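Local structure of D-mannose isomerase (Marinomonas mediterranea, 5X32) at residues K257-L262 and P273-L278; H147-K152 and K200-N205. The protein catalyses the reversible isomerisation of D-mannose to D-fructose and, less efficiently, of D-lyxose to D-xylulose, but does not use D-glucose. All coordinates share one frame; numbering follows the deposited sequence.

Contact 1. Residues K257-L262 and P273-L278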
loop_
_atom_site.group_PDB
_atom_site.type_symbol
_atom_site.label_atom_id
_atom_site.label_comp_id
_atom_site.label_asym_id
_atom_site.label_seq_id
_atom_site.Cartn_x
_atom_site.Cartn_y
_atom_site.Cartn_z
ATOM N N LYS A 257 -1.428 2.845 11.166
ATOM C CA LYS A 257 -0.160 3.398 10.709
ATOM C C LYS A 257 -0.337 4.800 10.123
ATOM O O LYS A 257 0.407 5.727 10.461
ATOM C CB LYS A 257 0.492 2.494 9.666
ATOM C CG LYS A 257 1.718 3.139 9.013
ATOM C CD LYS A 257 2.398 2.193 8.072
ATOM C CE LYS A 257 1.407 1.703 7.040
ATOM N NZ LYS A 257 1.389 2.483 5.780
ATOM N N LEU A 258 -1.298 4.944 9.217
ATOM C CA LEU A 258 -1.541 6.245 8.603
ATOM C C LEU A 258 -1.868 7.315 9.669
ATOM O O LEU A 258 -1.318 8.410 9.634
ATOM C CB LEU A 258 -2.656 6.127 7.557
ATOM C CG LEU A 258 -2.203 5.266 6.356
ATOM C CD1 LEU A 258 -3.347 4.925 5.414
ATOM C CD2 LEU A 258 -1.060 5.927 5.565
ATOM N N LEU A 259 -2.713 6.986 10.638
ATOM C CA LEU A 259 -3.034 7.915 11.723
ATOM C C LEU A 259 -1.793 8.344 12.490
ATOM O O LEU A 259 -1.660 9.509 12.832
ATOM C CB LEU A 259 -4.022 7.301 12.708
ATOM C CG LEU A 259 -5.370 6.945 12.083
ATOM C CD1 LEU A 259 -6.362 6.421 13.134
ATOM C CD2 LEU A 259 -5.941 8.084 11.246
ATOM N N LEU A 260 -0.884 7.417 12.771
ATOM C CA LEU A 260 0.286 7.804 13.561
ATOM C C LEU A 260 1.231 8.661 12.709
ATOM O O LEU A 260 1.850 9.630 13.187
ATOM C CB LEU A 260 0.981 6.560 14.131
ATOM C CG LEU A 260 0.025 5.785 15.047
ATOM C CD1 LEU A 260 0.624 4.540 15.631
ATOM C CD2 LEU A 260 -0.480 6.665 16.162
ATOM N N MET A 261 1.303 8.330 11.430
ATOM C CA MET A 261 2.094 9.115 10.501
ATOM C C MET A 261 1.544 10.562 10.384
ATOM O O MET A 261 2.303 11.525 10.332
ATOM C CB MET A 261 2.119 8.410 9.157
ATOM C CG MET A 261 2.994 7.169 9.114
ATOM S SD MET A 261 2.930 6.403 7.478
ATOM C CE MET A 261 3.662 7.680 6.441
ATOM N N LEU A 262 0.225 10.703 10.374
ATOM C CA LEU A 262 -0.408 12.009 10.355
ATOM C C LEU A 262 -0.209 12.713 11.694
ATOM O O LEU A 262 -0.034 13.920 11.758
ATOM C CB LEU A 262 -1.893 11.858 10.072
ATOM C CG LEU A 262 -2.236 11.692 8.601
ATOM C CD1 LEU A 262 -3.726 11.505 8.468
ATOM C CD2 LEU A 262 -1.749 12.882 7.787
ATOM N N PRO A 273 -5.409 7.382 20.189
ATOM C CA PRO A 273 -6.383 6.412 20.703
ATOM C C PRO A 273 -7.083 5.600 19.603
ATOM O O PRO A 273 -7.409 4.429 19.823
ATOM C CB PRO A 273 -7.394 7.285 21.451
ATOM C CG PRO A 273 -6.620 8.468 21.853
ATOM C CD PRO A 273 -5.619 8.719 20.776
ATOM N N LYS A 274 -7.344 6.207 18.450
ATOM C CA LYS A 274 -8.012 5.466 17.388
ATOM C C LYS A 274 -7.069 4.402 16.793
ATOM O O LYS A 274 -7.475 3.246 16.608
ATOM C CB LYS A 274 -8.542 6.413 16.316
ATOM C CG LYS A 274 -9.411 5.722 15.276
ATOM C CD LYS A 274 -10.677 5.105 15.900
ATOM C CE LYS A 274 -11.716 4.714 14.832
ATOM N NZ LYS A 274 -12.898 3.919 15.304
ATOM N N ALA A 275 -5.823 4.785 16.506
ATOM C CA ALA A 275 -4.804 3.834 16.055
ATOM C C ALA A 275 -4.695 2.662 17.041
ATOM O O ALA A 275 -4.651 1.476 16.661
ATOM C CB ALA A 275 -3.439 4.533 15.884
ATOM N N LYS A 276 -4.652 3.023 18.318
ATOM C CA LYS A 276 -4.507 2.065 19.384
ATOM C C LYS A 276 -5.706 1.110 19.355
ATOM O O LYS A 276 -5.557 -0.118 19.399
ATOM C CB LYS A 276 -4.392 2.809 20.716
ATOM C CG LYS A 276 -3.576 2.080 21.722
ATOM C CD LYS A 276 -3.660 2.590 23.162
ATOM C CE LYS A 276 -3.015 3.944 23.402
ATOM N NZ LYS A 276 -2.794 4.092 24.894
ATOM N N TYR A 277 -6.889 1.678 19.162
ATOM C CA TYR A 277 -8.130 0.900 19.193
ATOM C C TYR A 277 -8.243 -0.091 18.023
ATOM O O TYR A 277 -8.438 -1.300 18.237
ATOM C CB TYR A 277 -9.329 1.854 19.191
ATOM C CG TYR A 277 -10.670 1.169 19.132
ATOM C CD1 TYR A 277 -11.391 1.085 17.937
ATOM C CD2 TYR A 277 -11.228 0.617 20.273
ATOM C CE1 TYR A 277 -12.634 0.456 17.889
ATOM C CE2 TYR A 277 -12.461 -0.007 20.241
ATOM C CZ TYR A 277 -13.163 -0.085 19.056
ATOM O OH TYR A 277 -14.385 -0.720 19.067
ATOM N N LEU A 278 -8.083 0.433 16.801
ATOM C CA LEU A 278 -8.111 -0.358 15.573
ATOM C C LEU A 278 -7.081 -1.464 15.620
ATOM O O LEU A 278 -7.397 -2.615 15.322
ATOM C CB LEU A 278 -7.875 0.516 14.344
ATOM C CG LEU A 278 -9.027 1.462 14.014
ATOM C CD1 LEU A 278 -8.653 2.386 12.872
ATOM C CD2 LEU A 278 -10.264 0.650 13.660
#

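Contact 2. Residues H147-K152 and K200-N205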
loop_
_atom_site.group_PDB
_atom_site.type_symbol
_atom_site.label_atom_id
_atom_site.label_comp_id
_atom_site.label_asym_id
_atom_site.label_seq_id
_atom_site.Cartn_x
_atom_site.Cartn_y
_atom_site.Cartn_z
ATOM N N HIS A 147 -12.932 15.090 -11.130
ATOM C CA HIS A 147 -13.746 13.937 -11.491
ATOM C C HIS A 147 -14.118 13.007 -10.331
ATOM O O HIS A 147 -15.138 12.328 -10.400
ATOM C CB HIS A 147 -13.044 13.140 -12.595
ATOM C CG HIS A 147 -12.996 13.838 -13.922
ATOM N ND1 HIS A 147 -11.833 14.356 -14.452
ATOM C CD2 HIS A 147 -13.952 14.030 -14.863
ATOM C CE1 HIS A 147 -12.084 14.883 -15.638
ATOM N NE2 HIS A 147 -13.362 14.695 -15.912
ATOM N N PHE A 148 -13.305 12.952 -9.278
ATOM C CA PHE A 148 -13.526 11.954 -8.224
ATOM C C PHE A 148 -13.915 12.569 -6.891
ATOM O O PHE A 148 -14.607 11.936 -6.091
ATOM C CB PHE A 148 -12.289 11.072 -8.026
ATOM C CG PHE A 148 -12.013 10.176 -9.177
ATOM C CD1 PHE A 148 -12.489 8.875 -9.184
ATOM C CD2 PHE A 148 -11.300 10.642 -10.281
ATOM C CE1 PHE A 148 -12.248 8.044 -10.274
ATOM C CE2 PHE A 148 -11.058 9.826 -11.369
ATOM C CZ PHE A 148 -11.528 8.526 -11.370
ATOM N N TRP A 149 -13.459 13.792 -6.648
ATOM C CA TRP A 149 -13.684 14.415 -5.360
ATOM C C TRP A 149 -15.169 14.632 -5.120
ATOM O O TRP A 149 -15.872 15.157 -5.963
ATOM C CB TRP A 149 -12.932 15.736 -5.254
ATOM C CG TRP A 149 -13.150 16.400 -3.940
ATOM C CD1 TRP A 149 -13.625 17.655 -3.736
ATOM C CD2 TRP A 149 -12.924 15.839 -2.638
ATOM N NE1 TRP A 149 -13.705 17.922 -2.393
ATOM C CE2 TRP A 149 -13.279 16.824 -1.694
ATOM C CE3 TRP A 149 -12.449 14.604 -2.177
ATOM C CZ2 TRP A 149 -13.176 16.616 -0.314
ATOM C CZ3 TRP A 149 -12.351 14.401 -0.802
ATOM C CH2 TRP A 149 -12.707 15.408 0.108
ATOM N N GLU A 150 -15.649 14.183 -3.975
ATOM C CA GLU A 150 -17.058 14.313 -3.666
ATOM C C GLU A 150 -17.206 15.172 -2.415
ATOM O O GLU A 150 -17.373 14.660 -1.302
ATOM C CB GLU A 150 -17.696 12.945 -3.477
ATOM C CG GLU A 150 -18.181 12.322 -4.752
ATOM C CD GLU A 150 -19.019 11.079 -4.502
ATOM O OE1 GLU A 150 -18.533 10.144 -3.821
ATOM O OE2 GLU A 150 -20.155 11.020 -5.015
ATOM N N ASN A 151 -17.137 16.484 -2.620
ATOM C CA ASN A 151 -17.065 17.453 -1.537
ATOM C C ASN A 151 -18.123 17.324 -0.446
ATOM O O ASN A 151 -17.843 17.624 0.713
ATOM C CB ASN A 151 -17.108 18.865 -2.108
ATOM C CG ASN A 151 -16.583 19.896 -1.125
ATOM O OD1 ASN A 151 -15.396 20.238 -1.128
ATOM N ND2 ASN A 151 -17.473 20.399 -0.271
ATOM N N LYS A 152 -19.316 16.854 -0.788
ATOM C CA LYS A 152 -20.381 16.832 0.203
ATOM C C LYS A 152 -20.214 15.665 1.188
ATOM O O LYS A 152 -20.826 15.650 2.270
ATOM C CB LYS A 152 -21.744 16.752 -0.502
ATOM C CG LYS A 152 -22.770 15.822 0.146
ATOM C CD LYS A 152 -23.952 15.505 -0.759
ATOM C CE LYS A 152 -24.979 14.621 -0.051
ATOM N NZ LYS A 152 -25.629 13.713 -1.035
ATOM N N LYS A 200 -5.597 14.637 5.908
ATOM C CA LYS A 200 -6.227 14.607 7.226
ATOM C C LYS A 200 -7.750 14.548 7.163
ATOM O O LYS A 200 -8.392 13.921 8.026
ATOM C CB LYS A 200 -5.763 15.795 8.057
ATOM C CG LYS A 200 -4.254 15.912 8.106
ATOM C CD LYS A 200 -3.819 17.048 9.001
ATOM C CE LYS A 200 -4.716 17.115 10.217
ATOM N NZ LYS A 200 -4.066 17.798 11.357
ATOM N N LEU A 201 -8.323 15.168 6.136
ATOM C CA LEU A 201 -9.774 15.115 5.947
ATOM C C LEU A 201 -10.246 13.692 5.617
ATOM O O LEU A 201 -11.267 13.222 6.135
ATOM C CB LEU A 201 -10.207 16.082 4.846
ATOM C CG LEU A 201 -11.703 16.138 4.518
ATOM C CD1 LEU A 201 -12.552 16.314 5.755
ATOM C CD2 LEU A 201 -12.012 17.217 3.483
ATOM N N LEU A 202 -9.496 13.019 4.746
ATOM C CA LEU A 202 -9.783 11.640 4.376
ATOM C C LEU A 202 -9.659 10.744 5.603
ATOM O O LEU A 202 -10.522 9.886 5.870
ATOM C CB LEU A 202 -8.842 11.183 3.261
ATOM C CG LEU A 202 -9.043 11.915 1.938
ATOM C CD1 LEU A 202 -7.993 11.541 0.903
ATOM C CD2 LEU A 202 -10.440 11.628 1.420
ATOM N N ALA A 203 -8.571 10.950 6.341
ATOM C CA ALA A 203 -8.335 10.215 7.577
ATOM C C ALA A 203 -9.528 10.354 8.498
ATOM O O ALA A 203 -10.059 9.348 8.959
ATOM C CB ALA A 203 -7.067 10.706 8.275
ATOM N N LYS A 204 -9.972 11.594 8.729
ATOM C CA LYS A 204 -11.110 11.842 9.618
ATOM C C LYS A 204 -12.366 11.144 9.113
ATOM O O LYS A 204 -13.104 10.517 9.894
ATOM C CB LYS A 204 -11.391 13.337 9.776
ATOM C CG LYS A 204 -12.624 13.623 10.650
ATOM C CD LYS A 204 -12.482 14.876 11.492
ATOM C CE LYS A 204 -11.784 14.572 12.805
ATOM N NZ LYS A 204 -11.232 15.754 13.511
ATOM N N ASN A 205 -12.642 11.320 7.822
ATOM C CA ASN A 205 -13.865 10.798 7.229
ATOM C C ASN A 205 -13.998 9.289 7.192
ATOM O O ASN A 205 -15.109 8.749 7.312
ATOM C CB ASN A 205 -14.030 11.364 5.835
ATOM C CG ASN A 205 -14.626 12.728 5.880
ATOM O OD1 ASN A 205 -15.549 12.950 6.665
ATOM N ND2 ASN A 205 -14.116 13.660 5.071
#

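Contact 1. Residues K257-L262 and P273-L278
L259 and L260 meet A275 and K274 without any ring or other flat group between them, so there are no faces or edges to assign: the contact is methyl and methylene packing, and no hydrogen bond crosses it. The segments 257-262 and 273-278 run nearly antiparallel (162°), their local axes 8.8 Å apart at closest approach. The CB atoms of L259 and A275 are both directed at the opposite helix, 4.3 Å apart. At A275 the backbones come nearest, L259 CA to A275 CA 6.2 Å, consistent with the small side chain there. A275 CB fits against the fork of L260, whose own CB does not face the partner helix: L260 CD2 reaches A275 CB at 3.7 Å, and CD1 of the same fork stays within van der Waals range of it. L259 CD1 lies instead on the backbone, 3.8 Å from A275 N. The same methyl presses on the foot of K274, 3.8 Å from its CG, where the two side chains cross obliquely. K274 has CG anti to its backbone N (chi1 -172°) and then bends at chi2 (62°), so only its first methylenes flank L259, while the ammonium turns away to bond N217 O. Three of the four touching residues are buried. The pair forms an antiparallel helix hairpin of the alpha/alpha barrel fold of the N-acylglucosamine 2-epimerase family. Helix 249-265 also packs L258 against M177 of helix 173-190, L259 against C207 of helix 193-212 and L260 against L323 and L324 of helix 311-328.

Contact 2. Residues H147-K152 and K200-N205
W149 meets L201 and L202 through apolar contacts at the rim of its indole. L201 CD2 lies near the ring plane, 3.9 Å from W149 CH2 and 4.0 Å from W149 CZ2, and the two side chains stand at about a right angle. L202 CD2 reaches the neighbouring part of the same edge, 4.0 Å from W149 CZ3. The two methyls therefore line the outer border of the six-membered ring and stack on neither face. With CG anti to the backbone N (chi1 180°), W149 throws its ring across to the helix, although the two backbones stay far apart: the nearest CA atoms, those of W149 and L202, are 10.8 Å from each other. Hydrogen bonding holds the other end of the indole: W149 NE1 donates to N151 OD1 at 3.1 Å, with an N-H...O angle of 159°. The acceptor lies close to the ring plane, and N151 N sits 3.7 Å above that plane, offset toward the rim, so the turn after strand 149-150 folds back over the indole. Replacing W149 by an alanine is likely to leave the methyls of L201 and L202 without their aromatic partner and N151 OD1 without its donor, its amide free to turn. Of the charged and aromatic neighbours, R198 makes a cation-pi contact with W149, and Y156 meets it with planes at about 60°. L202 continues inward onto N176, M179 and L183 of helix 173-190, so the indole joins strand 149-150, an outermost strand of the five-stranded antiparallel sheet, to the flank of helix 193-212.

From the N terminus, contact 2 comes first: it closes a loop of 47 residues that runs through strands 155-160 and 171-172, helix 173-190 and the start of helix 193-212. Contact 1 follows, closing a loop of ten residues, of which 266-270 form the connection between helices 249-265 and 271-286. The two loops lie in series, neither nested nor crossed. The centres of the two contacts are about 18 Å apart, yet the elements meet, since L262 and L259 pack on A203 and L262 CD2 on K200 CG. Helix 193-212 thus bridges the contacts, and a continuous path leads from the sheet edge at strand 149-150 to the hairpin ending in helix 271-286.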